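PDB 3M9V: FAD-dependent oxidoreductase from Actinomadura kijaniata, which probably catalyses a flavin-dependent oxidation of a dTDP-linked sugar on the pathway to D-kijanose, a sugar of kijanimicin. Local coordinates for residues P36-T41 against A92-S97; V268-A273 against A374-D379; D319-D324 against G333-R338; A101-L106 against S260-G265; D120-T125 against I234-V239. All blocks are in the same frame, centred on the assembly; numbering follows the deposited sequence. Where two conformers were deposited one is given.

Contact 1. Residues P36-T41 against A92-S97; sequences PRIRST and ARADAS
Ile38 and Ala94 make the main apolar contact, methyl against methyl: Ile38 CG2 lies 3.5 Å from Ala94 CB. The same branch also rests on the base of the next side chain, with Ile38 CG2 3.6 Å from Asp95 CB, so one methyl spans both residues where helix 81-94 gives way to helix 96-118. It gets there because CG2 stands anti to the backbone N of Ile38, while CG1, at chi1 -66°, runs beside that N. The side chains of Ile38 and Asp95 cross at about a right angle.

Backbone packing follows one residue on. The CA atoms of Arg39 and Ala94 come within 4.7 Å, a very close approach that the small alanine permits, and Arg39 CA sits 4.0 Å from Ala94 O.

No hydrogen bond joins the two segments. The carboxylate of Asp95 is instead occupied as the N-cap of helix 96-118, and its OD1 is bonded to Thr98 OG1.

The contact thus seats helix 35-48 on the break between two consecutive helices of the N-terminal domain. Ile38 also touches Thr55 of helix 53-61, while Ala92 and Ala96 lean on Val266 and Val270 of helix 264-283.

Contact 2. Residues V268-A273 against A374-D379; sequences VGVAQA and ARLLRD
The backbones approach most closely at Val270 and Leu376, whose CA atoms are 6.4 Å apart, bringing one turn of helix 264-283 up to one turn of helix 372-379. Both belong to the C-terminal, all-helical domain of the acyl-CoA dehydrogenase fold; the side chains that meet are apolar, and no hydrogen bond crosses.

Leu376 and Val270 supply most of the surface, in nearly equal shares. In Leu376, chi1 -64° carries CG to the facing helix, and the fork beyond it sends the two methyls to different residues. CD2 lies 4.2 Å from Val270 CG1, and CB of the same leucine is 4.1 Å from that methyl. The two side chains slide past each other in opposite directions, and Val270 CG1 also lies 3.9 Å from Leu376 O. The second methyl, CD1, goes one turn further along and reaches Ala273 CB at 4.1 Å. These separations describe a comfortable van der Waals fit, and all three residues are buried.

Val355 of helix 329-362 touches both Val270 and Leu376. On the outer side of helix 372-379, Leu217 of the second subunit packs on Ala374 and Leu377, so this short helix lies between the domain core and a subunit interface. Within the contact, Leu376 CD1 sits equally far from two backbone atoms of helix 264-283, 3.9 Å from both Val270 O and Ala273 C.

Contact 3. Residues D319-D324 against G333-R338; sequences DALSAD and GRQMMR
Leu321 and Met336 set out in the same way, each with CG anti to its own carbonyl carbon (chi1 -68° in Leu321, -70° in Met336), and their side chains then slide past one another in opposite directions. The methionine is straight at its second torsion and bends at the third, which brings its CE methyl round to Ser322.

The closest approach is Leu321 CB to Met336 CG, 3.6 Å. Leu321 CD1 also lies 3.8 Å from Met336 CG, while Met336 CE rests 4.1 Å from Ser322 CB. Gln335 crosses Leu321 at about a right angle: its CB is 4.0 Å from Leu321 CD1, and its OE1 lies 3.9 Å from Leu321 CD2, while its NE2 is hydrogen-bonded to Glu331 OE2.

The segments form part of an antiparallel helical hairpin of the C-terminal domain, helices 291-323 and 329-362, with local axes 9.9 Å apart at 160°. Were Met336 replaced by an alanine, a gap would be likely to open beside Leu321 CB, leaving Ser322 CB without its methyl neighbour.

The polar work is done just beside this apolar seam. Arg332, which binds dTDP, bonds through NE to Leu321 O and through NH1 to Ser322 O. Apolar packing therefore probably steadies the end of helix 291-323, whose carbonyls, by gripping Arg332, are likely to help position it at the nucleotide.

Contact 4. Residues A101-L106 against S260-G265; sequences ALHMQL and SVSVLG
His103 meets Val263 and Ser262: its CB points toward segment 260-265, and with CG anti to the backbone N (chi1 166°) the ring reaches both. At the root of the ring, CG is 4.0 Å from Val263 CG2. Beyond it the ring lies flat against the valine: Val263 CB stands over the centre of one face, 3.8 Å from the centroid and only 8° off the normal, a CH-pi contact. ND1 is buried with no polar partner in the model, and CE1 comes near Ser260 CA. Through this ring, helix 96-118 of the N-terminal domain packs on the entry to helix 264-283, joining the two helical domains of the acyl-CoA dehydrogenase fold near the centre of the chain. Leu88 of helix 81-94 touches both His103 and Ser262. At the ring edge CD2 meets Ser262 OG, in the ring plane, at 3.2 Å. The tip, NE2, is hydrogen-bonded to a water 2.9 Å away; that water accepts from Ser262 N at 3.0 Å and is also bonded to Ser262 OG, 2.7 Å from it. A leucine here, lacking the ring, would probably leave Val263 CB less well covered and the water without its NE2 partner.

Contact 5. Residues D120-T125 against I234-V239; sequences DERART and IPADHV
Arg122 lays its side chain across the turn at Ala236 and Asp237, and this packing carries the contact. With CG anti to its backbone N (chi1 -160°), the chain leaves helix 121-136 toward the turn and then bends at its second and third torsions, which turns one face of the guanidinium to the backbone. Ala236 O lies 3.3 Å above the guanidinium plane, toward the rim, and Asp237 N is over the same face. Although Arg122 NE is 3.4 Å from Ala236 O, the angle is too poor for a hydrogen bond. Arg122 CD meets Val239 O at 3.3 Å, and NH1 stands 3.7 Å from Asp237 CA.

Charge plays at most a distant part. The carboxylate of Asp237 leads away, leaving its OD2 6.0 Å from Arg122 NH1, so any attraction is probably weak and long-range.

The polar link between the backbones is a water that donates to Arg122 O (2.8 Å) and to Asp237 O (2.9 Å). At the start of the helix, Asp120 acts as N-cap: its OD1 accepts from Ala123 N at an angle of 170°.

The contact sets the first turn of helix 121-136, in the N-terminal helical domain, against the loop joining strands 225-234 and 239-241 of the beta domain. Where strand 239-241 begins, Val239 packs on Ala197 and Pro199 of strand 196-202 and on Trp163 of strand 163-172.

Contacts 1 and 2 adjoin, their centres about 11 Å apart: Arg93 CG meets Gly269 O at 3.5 Å, tying the N-terminal helices to the C-terminal bundle. Contact 4 continues both along helices 96-118 and 264-283, its centre about 16 Å from each. Contacts 3 and 4 come near the bound thymidine diphosphate, the side chains of Ser322 and Ser260 being about 5 and 6 Å from it. Contact 5 lies further off, the side chain of Val239 about 12 Å from the nucleotide, where the beta domain meets the helices. Toward the other site, Asp95 of contact 1 is about 11 Å, between side chains, from Ser173, an FMN-binding residue, although no flavin is bound to this chain here.

Contact 1. Residues P36-T41 against A92-S97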
# COMPACT_ATOMS: atom_id res chain seq x y z
N PRO A 36 -29.58 -17.01 12.94
CA PRO A 36 -29.63 -16.47 14.31
C PRO A 36 -28.95 -17.34 15.36
O PRO A 36 -28.33 -16.82 16.27
CB PRO A 36 -31.14 -16.37 14.61
CG PRO A 36 -31.81 -16.34 13.22
CD PRO A 36 -30.91 -17.18 12.34
N ARG A 37 -29.01 -18.67 15.29
CA ARG A 37 -28.24 -19.47 16.25
C ARG A 37 -26.73 -19.35 16.04
O ARG A 37 -25.93 -19.26 16.98
CB ARG A 37 -28.61 -20.96 16.19
CG ARG A 37 -27.81 -21.85 17.15
CD ARG A 37 -27.89 -23.35 16.80
NE ARG A 37 -29.21 -23.84 17.16
CZ ARG A 37 -29.57 -24.31 18.36
NH1 ARG A 37 -30.83 -24.67 18.55
NH2 ARG A 37 -28.71 -24.43 19.36
N ILE A 38 -26.34 -19.36 14.77
CA ILE A 38 -24.93 -19.23 14.41
C ILE A 38 -24.30 -17.95 14.96
O ILE A 38 -23.26 -17.99 15.61
CB ILE A 38 -24.73 -19.39 12.89
CG1 ILE A 38 -25.10 -20.83 12.52
CG2 ILE A 38 -23.30 -18.98 12.49
CD1 ILE A 38 -25.25 -21.11 11.02
N ARG A 39 -24.99 -16.83 14.78
CA ARG A 39 -24.49 -15.57 15.32
C ARG A 39 -24.48 -15.56 16.84
O ARG A 39 -23.59 -15.00 17.49
CB ARG A 39 -25.39 -14.43 14.84
CG ARG A 39 -24.70 -13.10 14.75
CD ARG A 39 -25.48 -12.15 13.85
NE ARG A 39 -26.89 -12.12 14.21
CZ ARG A 39 -27.86 -12.68 13.49
NH1 ARG A 39 -29.12 -12.61 13.91
NH2 ARG A 39 -27.56 -13.32 12.36
N SER A 40 -25.48 -16.20 17.43
CA SER A 40 -25.70 -16.09 18.86
C SER A 40 -24.61 -16.83 19.62
O SER A 40 -24.16 -16.37 20.66
CB SER A 40 -27.05 -16.70 19.25
OG SER A 40 -28.08 -15.80 18.90
N THR A 41 -24.20 -18.00 19.12
CA THR A 41 -23.24 -18.77 19.89
C THR A 41 -21.78 -18.55 19.49
O THR A 41 -20.88 -19.16 20.08
CB THR A 41 -23.53 -20.30 19.87
OG1 THR A 41 -23.48 -20.74 18.51
CG2 THR A 41 -24.96 -20.59 20.40
N ALA A 92 -20.61 -16.93 6.84
CA ALA A 92 -19.44 -16.29 7.43
C ALA A 92 -19.75 -14.93 8.07
O ALA A 92 -19.10 -14.56 9.04
CB ALA A 92 -18.32 -16.17 6.40
N ARG A 93 -20.72 -14.19 7.55
CA ARG A 93 -21.06 -12.94 8.21
C ARG A 93 -21.57 -13.24 9.60
O ARG A 93 -21.45 -12.39 10.46
CB ARG A 93 -22.19 -12.17 7.51
CG ARG A 93 -21.72 -11.69 6.19
CD ARG A 93 -22.87 -11.18 5.36
NE ARG A 93 -23.52 -10.11 6.09
CZ ARG A 93 -24.27 -9.20 5.48
NH1 ARG A 93 -24.41 -9.23 4.16
NH2 ARG A 93 -24.85 -8.27 6.21
N ALA A 94 -22.15 -14.42 9.81
CA ALA A 94 -22.51 -14.85 11.16
C ALA A 94 -21.37 -15.49 11.96
O ALA A 94 -21.18 -15.16 13.14
CB ALA A 94 -23.72 -15.75 11.08
N ASP A 95 -20.59 -16.39 11.34
CA ASP A 95 -19.45 -16.93 12.05
C ASP A 95 -18.57 -17.62 11.01
O ASP A 95 -19.02 -18.50 10.26
CB ASP A 95 -19.88 -17.99 13.09
CG ASP A 95 -18.68 -18.66 13.76
OD1 ASP A 95 -18.42 -19.89 13.71
OD2 ASP A 95 -17.95 -17.87 14.39
N ALA A 96 -17.33 -17.20 10.95
CA ALA A 96 -16.44 -17.66 9.88
C ALA A 96 -16.00 -19.11 10.10
O ALA A 96 -15.82 -19.83 9.12
CB ALA A 96 -15.21 -16.76 9.88
N SER A 97 -15.79 -19.50 11.36
CA SER A 97 -15.46 -20.90 11.66
C SER A 97 -16.55 -21.83 11.17
O SER A 97 -16.21 -22.86 10.60
CB SER A 97 -15.31 -21.21 13.16
OG SER A 97 -14.17 -20.52 13.66

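Contact 2. Residues V268-A273 against A374-D379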
# COMPACT_ATOMS: atom_id res chain seq x y z
N VAL A 268 -14.63 -13.17 2.00
CA VAL A 268 -15.48 -12.08 1.57
C VAL A 268 -16.58 -11.78 2.61
O VAL A 268 -16.89 -10.61 2.87
CB VAL A 268 -16.15 -12.31 0.17
CG1 VAL A 268 -16.99 -11.09 -0.20
CG2 VAL A 268 -15.11 -12.61 -0.94
N GLY A 269 -17.19 -12.81 3.20
CA GLY A 269 -18.21 -12.55 4.24
C GLY A 269 -17.68 -11.91 5.50
O GLY A 269 -18.32 -11.02 6.09
N VAL A 270 -16.48 -12.33 5.92
CA VAL A 270 -15.77 -11.67 7.03
C VAL A 270 -15.55 -10.18 6.77
O VAL A 270 -15.85 -9.33 7.64
CB VAL A 270 -14.46 -12.40 7.40
CG1 VAL A 270 -13.70 -11.65 8.48
CG2 VAL A 270 -14.80 -13.81 7.96
N ALA A 271 -15.04 -9.84 5.59
CA ALA A 271 -14.90 -8.41 5.28
C ALA A 271 -16.25 -7.69 5.29
O ALA A 271 -16.34 -6.52 5.69
CB ALA A 271 -14.20 -8.25 3.91
N GLN A 272 -17.29 -8.32 4.76
CA GLN A 272 -18.60 -7.68 4.76
C GLN A 272 -19.09 -7.39 6.19
O GLN A 272 -19.67 -6.33 6.46
CB GLN A 272 -19.61 -8.51 3.95
CG GLN A 272 -21.03 -7.90 3.82
CD GLN A 272 -21.03 -6.71 2.88
OE1 GLN A 272 -20.71 -6.84 1.71
NE2 GLN A 272 -21.34 -5.54 3.41
N ALA A 273 -18.87 -8.33 7.11
CA ALA A 273 -19.44 -8.25 8.44
C ALA A 273 -18.63 -7.17 9.16
O ALA A 273 -19.22 -6.42 9.92
CB ALA A 273 -19.35 -9.61 9.18
N ALA A 374 -12.61 -7.79 16.82
CA ALA A 374 -11.37 -8.34 17.35
C ALA A 374 -11.33 -9.79 16.91
O ALA A 374 -10.27 -10.32 16.58
CB ALA A 374 -11.37 -8.24 18.86
N ARG A 375 -12.49 -10.43 16.90
CA ARG A 375 -12.54 -11.78 16.35
C ARG A 375 -12.37 -11.84 14.82
O ARG A 375 -11.73 -12.74 14.28
CB ARG A 375 -13.83 -12.49 16.78
CG ARG A 375 -13.94 -13.91 16.21
CD ARG A 375 -15.13 -14.72 16.74
NE ARG A 375 -16.44 -14.22 16.33
CZ ARG A 375 -17.25 -13.47 17.07
NH1 ARG A 375 -18.41 -13.09 16.58
NH2 ARG A 375 -16.91 -13.04 18.28
N LEU A 376 -12.99 -10.90 14.10
CA LEU A 376 -12.91 -10.85 12.64
C LEU A 376 -11.46 -10.59 12.23
O LEU A 376 -10.98 -11.19 11.25
CB LEU A 376 -13.77 -9.71 12.12
CG LEU A 376 -15.27 -9.92 12.42
CD1 LEU A 376 -16.13 -9.00 11.56
CD2 LEU A 376 -15.68 -11.37 12.15
N LEU A 377 -10.76 -9.76 13.00
CA LEU A 377 -9.35 -9.57 12.67
C LEU A 377 -8.52 -10.87 12.75
O LEU A 377 -7.59 -11.10 11.96
CB LEU A 377 -8.73 -8.49 13.56
CG LEU A 377 -7.24 -8.22 13.28
CD1 LEU A 377 -7.07 -7.39 11.99
CD2 LEU A 377 -6.58 -7.43 14.41
N ARG A 378 -8.80 -11.67 13.77
CA ARG A 378 -8.17 -12.99 13.82
C ARG A 378 -8.66 -13.95 12.75
O ARG A 378 -7.83 -14.66 12.16
CB ARG A 378 -8.37 -13.60 15.22
CG ARG A 378 -7.74 -12.68 16.27
CD ARG A 378 -7.80 -13.29 17.70
NE ARG A 378 -9.10 -13.05 18.32
CZ ARG A 378 -10.06 -13.97 18.43
NH1 ARG A 378 -11.21 -13.71 19.02
NH2 ARG A 378 -9.90 -15.21 17.98
N ASP A 379 -9.97 -14.05 12.56
CA ASP A 379 -10.44 -15.07 11.60
C ASP A 379 -10.01 -14.72 10.17
O ASP A 379 -9.79 -15.60 9.34
CB ASP A 379 -11.96 -15.20 11.56
CG ASP A 379 -12.50 -15.77 12.85
OD1 ASP A 379 -11.71 -16.31 13.63
OD2 ASP A 379 -13.71 -15.63 13.06

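Contact 3. Residues D319-D324 against G333-R338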
# COMPACT_ATOMS: atom_id res chain seq x y z
N ASP A 319 -16.71 -21.97 -12.73
CA ASP A 319 -17.93 -22.72 -13.05
C ASP A 319 -18.03 -23.02 -14.55
O ASP A 319 -18.37 -24.15 -14.92
CB ASP A 319 -19.17 -21.93 -12.60
CG ASP A 319 -19.54 -22.18 -11.14
OD1 ASP A 319 -19.16 -23.26 -10.61
OD2 ASP A 319 -20.22 -21.33 -10.51
N ALA A 320 -17.74 -22.03 -15.41
CA ALA A 320 -17.70 -22.21 -16.87
C ALA A 320 -16.67 -23.26 -17.29
O ALA A 320 -17.00 -24.17 -18.04
CB ALA A 320 -17.43 -20.87 -17.61
N LEU A 321 -15.44 -23.15 -16.82
CA LEU A 321 -14.43 -24.14 -17.18
C LEU A 321 -14.75 -25.52 -16.60
O LEU A 321 -14.49 -26.55 -17.23
CB LEU A 321 -13.05 -23.72 -16.70
CG LEU A 321 -12.53 -22.49 -17.44
CD1 LEU A 321 -11.49 -21.86 -16.53
CD2 LEU A 321 -11.89 -22.97 -18.72
N SER A 322 -15.34 -25.54 -15.41
CA SER A 322 -15.69 -26.80 -14.77
C SER A 322 -16.70 -27.58 -15.61
O SER A 322 -16.55 -28.79 -15.81
CB SER A 322 -16.34 -26.52 -13.41
OG SER A 322 -16.37 -27.72 -12.68
N ALA A 323 -17.71 -26.89 -16.10
CA ALA A 323 -18.74 -27.53 -16.88
C ALA A 323 -18.24 -27.99 -18.25
O ALA A 323 -18.94 -28.75 -18.90
CB ALA A 323 -19.93 -26.62 -17.07
N ASP A 324 -17.10 -27.53 -18.73
CA ASP A 324 -16.73 -27.87 -20.10
C ASP A 324 -15.64 -28.92 -20.13
O ASP A 324 -14.49 -28.67 -19.78
CB ASP A 324 -16.33 -26.63 -20.89
CG ASP A 324 -15.77 -26.97 -22.26
OD1 ASP A 324 -15.91 -28.11 -22.76
OD2 ASP A 324 -15.15 -26.07 -22.84
N GLY A 333 -7.24 -27.49 -16.43
CA GLY A 333 -6.75 -27.49 -15.05
C GLY A 333 -5.80 -26.33 -14.78
O GLY A 333 -5.87 -25.70 -13.73
N ARG A 334 -4.92 -25.99 -15.71
CA ARG A 334 -4.07 -24.81 -15.54
C ARG A 334 -4.95 -23.55 -15.52
O ARG A 334 -4.75 -22.66 -14.71
CB ARG A 334 -3.03 -24.71 -16.66
CG ARG A 334 -1.86 -25.69 -16.49
CD ARG A 334 -0.77 -25.41 -17.51
NE ARG A 334 -1.27 -25.75 -18.84
CZ ARG A 334 -0.99 -26.90 -19.44
NH1 ARG A 334 -0.23 -27.80 -18.83
NH2 ARG A 334 -1.47 -27.16 -20.66
N GLN A 335 -5.97 -23.48 -16.36
CA GLN A 335 -6.75 -22.26 -16.38
C GLN A 335 -7.56 -22.13 -15.10
O GLN A 335 -7.67 -21.05 -14.55
CB GLN A 335 -7.65 -22.24 -17.62
CG GLN A 335 -6.79 -21.82 -18.79
CD GLN A 335 -7.60 -21.58 -20.03
OE1 GLN A 335 -8.70 -21.04 -20.01
NE2 GLN A 335 -7.02 -21.98 -21.16
N MET A 336 -8.14 -23.23 -14.62
CA MET A 336 -8.95 -23.15 -13.41
C MET A 336 -8.09 -22.72 -12.23
O MET A 336 -8.47 -21.81 -11.49
CB MET A 336 -9.65 -24.47 -13.15
CG MET A 336 -10.77 -24.73 -14.17
SD MET A 336 -11.65 -26.28 -13.86
CE MET A 336 -12.48 -25.94 -12.32
N MET A 337 -6.90 -23.28 -12.11
CA MET A 337 -6.01 -22.95 -11.01
C MET A 337 -5.46 -21.52 -11.06
O MET A 337 -5.28 -20.83 -10.05
CB MET A 337 -4.90 -24.01 -10.91
CG MET A 337 -3.99 -23.79 -9.72
SD MET A 337 -4.82 -24.01 -8.11
CE MET A 337 -5.47 -25.67 -8.06
N ARG A 338 -5.20 -21.04 -12.27
CA ARG A 338 -4.78 -19.66 -12.47
C ARG A 338 -5.88 -18.66 -12.08
O ARG A 338 -5.60 -17.71 -11.36
CB ARG A 338 -4.41 -19.46 -13.94
CG ARG A 338 -3.99 -18.01 -14.25
CD ARG A 338 -2.51 -17.84 -13.95
NE ARG A 338 -1.84 -16.67 -14.55
CZ ARG A 338 -1.31 -16.65 -15.77
NH1 ARG A 338 -1.39 -17.71 -16.56
NH2 ARG A 338 -0.70 -15.56 -16.21

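Contact 4. Residues A101-L106 against S260-G265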
# COMPACT_ATOMS: atom_id res chain seq x y z
N ALA A 101 -15.90 -24.77 8.18
CA ALA A 101 -16.28 -26.17 8.32
C ALA A 101 -17.35 -26.57 7.31
O ALA A 101 -17.19 -27.59 6.68
CB ALA A 101 -16.75 -26.53 9.72
N LEU A 102 -18.44 -25.80 7.17
CA LEU A 102 -19.42 -26.10 6.14
C LEU A 102 -18.89 -26.23 4.71
O LEU A 102 -19.36 -27.08 3.96
CB LEU A 102 -20.56 -25.08 6.17
CG LEU A 102 -21.73 -25.33 5.22
CD1 LEU A 102 -22.38 -26.65 5.68
CD2 LEU A 102 -22.74 -24.19 5.39
N HIS A 103 -17.95 -25.37 4.32
CA HIS A 103 -17.32 -25.47 3.01
C HIS A 103 -16.79 -26.89 2.76
O HIS A 103 -16.89 -27.38 1.63
CB HIS A 103 -16.14 -24.50 2.87
CG HIS A 103 -15.27 -24.79 1.69
ND1 HIS A 103 -14.12 -25.56 1.77
CD2 HIS A 103 -15.41 -24.47 0.38
CE1 HIS A 103 -13.56 -25.66 0.57
NE2 HIS A 103 -14.34 -25.02 -0.29
N MET A 104 -16.22 -27.56 3.76
CA MET A 104 -15.61 -28.90 3.52
C MET A 104 -16.72 -29.87 3.11
O MET A 104 -16.58 -30.68 2.19
CB MET A 104 -14.98 -29.44 4.83
CG MET A 104 -13.78 -28.65 5.41
SD MET A 104 -12.54 -28.17 4.18
CE MET A 104 -11.87 -29.79 3.86
N GLN A 105 -17.88 -29.77 3.76
CA GLN A 105 -18.99 -30.64 3.36
C GLN A 105 -19.53 -30.32 1.97
O GLN A 105 -19.74 -31.21 1.15
CB GLN A 105 -20.16 -30.51 4.33
CG GLN A 105 -21.34 -31.41 3.93
CD GLN A 105 -21.19 -32.83 4.51
OE1 GLN A 105 -20.14 -33.18 5.06
NE2 GLN A 105 -22.23 -33.64 4.38
N LEU A 106 -19.82 -29.04 1.73
CA LEU A 106 -20.41 -28.63 0.46
C LEU A 106 -19.49 -28.92 -0.72
O LEU A 106 -19.93 -29.37 -1.78
CB LEU A 106 -20.86 -27.16 0.44
CG LEU A 106 -21.87 -26.83 1.55
CD1 LEU A 106 -22.52 -25.49 1.29
CD2 LEU A 106 -22.97 -27.87 1.59
N SER A 260 -11.55 -26.23 -3.46
CA SER A 260 -11.16 -25.17 -2.53
C SER A 260 -11.61 -23.76 -2.88
O SER A 260 -11.63 -22.90 -2.01
CB SER A 260 -9.63 -25.10 -2.44
OG SER A 260 -9.21 -26.20 -1.65
N VAL A 261 -11.93 -23.51 -4.15
CA VAL A 261 -12.14 -22.15 -4.63
C VAL A 261 -13.33 -21.42 -3.99
O VAL A 261 -13.32 -20.19 -3.81
CB VAL A 261 -12.15 -22.06 -6.19
CG1 VAL A 261 -13.46 -22.60 -6.74
CG2 VAL A 261 -11.98 -20.57 -6.56
N SER A 262 -14.34 -22.19 -3.59
CA SER A 262 -15.52 -21.54 -3.05
C SER A 262 -15.31 -20.96 -1.64
O SER A 262 -16.07 -20.11 -1.13
CB SER A 262 -16.77 -22.42 -3.30
OG SER A 262 -16.85 -23.48 -2.36
N VAL A 263 -14.27 -21.45 -0.98
CA VAL A 263 -13.90 -20.95 0.34
C VAL A 263 -13.55 -19.46 0.33
O VAL A 263 -13.49 -18.87 1.40
CB VAL A 263 -12.74 -21.74 0.99
CG1 VAL A 263 -11.41 -21.15 0.61
CG2 VAL A 263 -12.87 -21.67 2.51
N LEU A 264 -13.34 -18.86 -0.84
CA LEU A 264 -13.09 -17.44 -0.98
C LEU A 264 -14.32 -16.68 -0.45
O LEU A 264 -14.13 -15.59 0.07
CB LEU A 264 -12.83 -17.03 -2.44
CG LEU A 264 -11.49 -17.49 -3.07
CD1 LEU A 264 -11.18 -16.96 -4.48
CD2 LEU A 264 -10.30 -17.26 -2.11
N GLY A 265 -15.52 -17.23 -0.61
CA GLY A 265 -16.73 -16.62 -0.05
C GLY A 265 -16.65 -16.39 1.45
O GLY A 265 -17.26 -15.45 1.98
O HOH W 1 -14.84 -25.09 -3.17

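Contact 5. Residues D120-T125 against I234-V239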
# COMPACT_ATOMS: atom_id res chain seq x y z
N ASP A 120 -14.99 -44.87 -12.55
CA ASP A 120 -15.25 -46.27 -12.86
C ASP A 120 -16.14 -46.80 -11.74
O ASP A 120 -16.55 -46.05 -10.85
CB ASP A 120 -13.94 -47.05 -12.87
CG ASP A 120 -13.33 -47.16 -11.49
OD1 ASP A 120 -13.99 -46.74 -10.50
OD2 ASP A 120 -12.20 -47.67 -11.37
N GLU A 121 -16.44 -48.09 -11.78
CA GLU A 121 -17.63 -48.54 -11.08
C GLU A 121 -17.36 -48.53 -9.58
O GLU A 121 -18.28 -48.36 -8.76
CB GLU A 121 -18.09 -49.92 -11.56
CG GLU A 121 -19.42 -50.32 -10.93
CD GLU A 121 -19.74 -51.79 -11.09
OE1 GLU A 121 -18.91 -52.53 -11.67
OE2 GLU A 121 -20.82 -52.23 -10.64
N ARG A 122 -16.08 -48.69 -9.25
CA ARG A 122 -15.65 -48.67 -7.86
C ARG A 122 -15.93 -47.28 -7.26
O ARG A 122 -16.62 -47.16 -6.25
CB ARG A 122 -14.17 -49.07 -7.73
CG ARG A 122 -13.80 -49.54 -6.33
CD ARG A 122 -12.42 -49.07 -5.86
NE ARG A 122 -11.38 -50.08 -6.03
CZ ARG A 122 -11.58 -51.39 -6.06
NH1 ARG A 122 -12.81 -51.89 -5.91
NH2 ARG A 122 -10.56 -52.21 -6.23
N ALA A 123 -15.41 -46.24 -7.91
CA ALA A 123 -15.62 -44.84 -7.50
C ALA A 123 -17.10 -44.47 -7.46
O ALA A 123 -17.59 -43.94 -6.45
CB ALA A 123 -14.86 -43.91 -8.43
N ARG A 124 -17.82 -44.76 -8.55
CA ARG A 124 -19.22 -44.39 -8.63
C ARG A 124 -20.07 -44.99 -7.52
O ARG A 124 -20.95 -44.30 -6.98
CB ARG A 124 -19.84 -44.80 -9.97
CG ARG A 124 -19.36 -44.01 -11.18
CD ARG A 124 -20.31 -44.26 -12.35
NE ARG A 124 -20.46 -45.69 -12.61
CZ ARG A 124 -19.64 -46.40 -13.39
NH1 ARG A 124 -19.84 -47.70 -13.58
NH2 ARG A 124 -18.61 -45.82 -14.00
N THR A 125 -19.85 -46.27 -7.22
CA THR A 125 -20.61 -47.00 -6.20
C THR A 125 -20.34 -46.38 -4.84
O THR A 125 -21.27 -46.12 -4.06
CB THR A 125 -20.10 -48.47 -6.08
OG1 THR A 125 -20.12 -49.10 -7.36
CG2 THR A 125 -20.97 -49.27 -5.14
N ILE A 234 -8.51 -50.90 5.83
CA ILE A 234 -9.42 -50.36 4.83
C ILE A 234 -9.63 -51.40 3.74
O ILE A 234 -8.66 -51.85 3.13
CB ILE A 234 -8.82 -49.12 4.10
CG1 ILE A 234 -7.98 -48.23 5.03
CG2 ILE A 234 -9.93 -48.43 3.30
CD1 ILE A 234 -8.78 -47.42 5.99
N PRO A 235 -10.90 -51.74 3.48
CA PRO A 235 -11.24 -52.65 2.40
C PRO A 235 -10.99 -52.05 1.01
O PRO A 235 -11.03 -50.83 0.84
CB PRO A 235 -12.71 -52.96 2.64
CG PRO A 235 -13.25 -51.80 3.41
CD PRO A 235 -12.09 -51.24 4.20
N ALA A 236 -10.69 -52.89 0.02
CA ALA A 236 -10.27 -52.43 -1.31
C ALA A 236 -11.29 -51.51 -1.99
O ALA A 236 -10.94 -50.61 -2.74
CB ALA A 236 -9.97 -53.64 -2.21
N ASP A 237 -12.57 -51.72 -1.71
CA ASP A 237 -13.57 -50.90 -2.38
C ASP A 237 -13.85 -49.61 -1.62
O ASP A 237 -14.87 -48.95 -1.85
CB ASP A 237 -14.85 -51.72 -2.55
CG ASP A 237 -15.50 -52.07 -1.22
OD1 ASP A 237 -14.94 -51.77 -0.14
OD2 ASP A 237 -16.59 -52.68 -1.27
N HIS A 238 -12.99 -49.29 -0.67
CA HIS A 238 -13.06 -48.00 0.01
C HIS A 238 -11.83 -47.15 -0.28
O HIS A 238 -11.49 -46.23 0.46
CB HIS A 238 -13.19 -48.21 1.51
CG HIS A 238 -14.56 -48.65 1.90
ND1 HIS A 238 -15.00 -48.67 3.20
CD2 HIS A 238 -15.60 -49.08 1.14
CE1 HIS A 238 -16.25 -49.08 3.23
NE2 HIS A 238 -16.64 -49.33 2.00
N VAL A 239 -11.19 -47.50 -1.39
CA VAL A 239 -9.97 -46.84 -1.83
C VAL A 239 -10.11 -46.37 -3.27
O VAL A 239 -10.32 -47.21 -4.15
CB VAL A 239 -8.78 -47.80 -1.70
CG1 VAL A 239 -7.52 -47.12 -2.22
CG2 VAL A 239 -8.62 -48.18 -0.23
O HOH W 2 -16.83 -48.81 -3.98